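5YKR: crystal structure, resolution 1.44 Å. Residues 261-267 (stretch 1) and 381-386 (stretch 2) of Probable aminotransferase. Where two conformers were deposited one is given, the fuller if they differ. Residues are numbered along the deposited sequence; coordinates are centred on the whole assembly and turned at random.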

# COMPACT_ATOMS: atom_id res chain seq x y z
N THR A 261 5.69 -0.31 -14.27
CA THR A 261 5.45 0.89 -13.44
C THR A 261 6.17 2.15 -13.97
O THR A 261 5.68 3.27 -13.82
CB THR A 261 5.75 0.55 -11.98
OG1 THR A 261 4.83 -0.47 -11.54
CG2 THR A 261 5.62 1.75 -11.08
N HIS A 262 7.39 1.98 -14.51
CA HIS A 262 8.09 3.03 -15.25
C HIS A 262 7.97 2.92 -16.75
O HIS A 262 7.87 3.96 -17.43
CB HIS A 262 9.55 3.13 -14.87
CG HIS A 262 9.81 3.76 -13.55
ND1 HIS A 262 11.03 3.64 -12.91
CD2 HIS A 262 9.08 4.62 -12.81
CE1 HIS A 262 11.01 4.36 -11.79
NE2 HIS A 262 9.84 4.96 -11.70
N THR A 263 8.06 1.73 -17.32
CA THR A 263 8.09 1.56 -18.77
C THR A 263 6.75 1.86 -19.45
O THR A 263 6.71 1.90 -20.68
CB THR A 263 8.64 0.22 -19.18
OG1 THR A 263 7.83 -0.81 -18.61
CG2 THR A 263 10.11 0.06 -18.71
N ILE A 264 5.71 2.16 -18.64
CA ILE A 264 4.49 2.77 -19.17
C ILE A 264 4.79 4.09 -19.90
O ILE A 264 3.98 4.58 -20.71
CB ILE A 264 3.45 2.91 -18.05
CG1 ILE A 264 2.05 3.27 -18.56
CG2 ILE A 264 3.93 3.93 -17.01
CD1 ILE A 264 1.46 2.25 -19.54
N SER A 265 5.98 4.67 -19.70
CA SER A 265 6.44 5.77 -20.53
C SER A 265 6.52 5.46 -22.02
O SER A 265 6.54 6.41 -22.84
CB SER A 265 7.78 6.31 -20.02
OG SER A 265 8.81 5.37 -20.25
N CYS A 266 6.59 4.18 -22.40
CA CYS A 266 6.79 3.77 -23.79
C CYS A 266 5.57 3.93 -24.67
O CYS A 266 5.68 3.93 -25.90
CB CYS A 266 7.25 2.34 -23.80
SG CYS A 266 8.90 2.15 -23.09
N GLY A 267 4.38 4.03 -24.06
CA GLY A 267 3.16 4.16 -24.85
C GLY A 267 1.95 3.81 -24.03
O GLY A 267 2.09 3.31 -22.91
N ARG A 381 16.45 7.16 -24.19
CA ARG A 381 15.03 7.54 -24.08
C ARG A 381 14.15 6.31 -24.30
O ARG A 381 14.39 5.48 -25.19
CB ARG A 381 14.68 8.64 -25.09
CG ARG A 381 13.19 9.02 -25.06
CD ARG A 381 12.89 10.23 -25.90
NE ARG A 381 12.97 9.93 -27.33
CZ ARG A 381 11.97 9.47 -28.06
NH1 ARG A 381 10.76 9.22 -27.51
NH2 ARG A 381 12.17 9.26 -29.36
N ILE A 382 13.13 6.18 -23.45
CA ILE A 382 12.03 5.24 -23.66
C ILE A 382 10.75 6.05 -23.62
O ILE A 382 10.24 6.42 -22.55
CB ILE A 382 12.01 4.06 -22.66
CG1 ILE A 382 12.29 4.46 -21.25
CG2 ILE A 382 12.98 3.03 -23.14
CD1 ILE A 382 11.83 3.37 -20.29
N GLY A 383 10.27 6.40 -24.82
CA GLY A 383 9.06 7.19 -24.91
C GLY A 383 9.20 8.56 -24.26
O GLY A 383 10.00 9.37 -24.71
N ALA A 384 8.43 8.79 -23.21
CA ALA A 384 8.40 10.05 -22.48
C ALA A 384 9.51 10.23 -21.46
O ALA A 384 9.60 11.31 -20.84
CB ALA A 384 7.07 10.20 -21.79
N ARG A 385 10.35 9.20 -21.24
CA ARG A 385 11.29 9.19 -20.13
C ARG A 385 12.72 9.16 -20.68
O ARG A 385 13.03 8.32 -21.53
CB ARG A 385 11.00 7.93 -19.27
CG ARG A 385 11.73 7.83 -17.96
CD ARG A 385 11.44 6.49 -17.30
NE ARG A 385 12.01 6.51 -15.95
CZ ARG A 385 11.37 6.96 -14.85
NH1 ARG A 385 10.11 7.38 -14.90
NH2 ARG A 385 12.04 7.07 -13.72
N VAL A 386 13.57 10.09 -20.20
CA VAL A 386 14.93 10.27 -20.73
C VAL A 386 15.93 10.22 -19.57
O VAL A 386 15.73 10.90 -18.56
CB VAL A 386 15.06 11.66 -21.41
CG1 VAL A 386 16.46 11.94 -21.94
CG2 VAL A 386 14.03 11.77 -22.55
O HOH W 1 7.91 6.51 -16.55

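What holds the two backbones together? A tight hairpin meets a short 3-10 segment. Ile382 to Arg385 form a type II' turn, closed by Arg385 N to Ile382 O (3.1 Å) and Ile382 N to Arg385 O (2.9 Å). At its tip, Ala384 N donates to Ser265 O at 3.1 Å, nearly straight at 163°. Gly383 CA adds a CA-H...O contact to the same Ser265 O at 3.4 Å.

Why does glycine suit position 383? Its phi is positive, and a CB there would point toward stretch 1, about 2.0 Å from Ser265 O.

How is Ser265 satisfied? Its OG donates to Ile382 O at 2.9 Å, giving that carbonyl a second donor besides Arg385 N. Ser265 N donates to His262 O at 3.0 Å within its own segment; the ties to the hairpin are Ser265 O, which accepts from Ala384 N, and OG. Beside it, Cys266 SG makes an apolar contact with Ile382 CB at 3.7 Å.

How is the Arg385 guanidinium placed and satisfied? Its extended side chain lays the guanidinium flat on the His262 ring, centres 3.8 Å apart and planes at 18°. NH1 donates to a water at 2.9 Å, which in turn donates to His262 O at 2.7 Å; His262 ND1 and Arg385 NH1 also bond elsewhere in the structure.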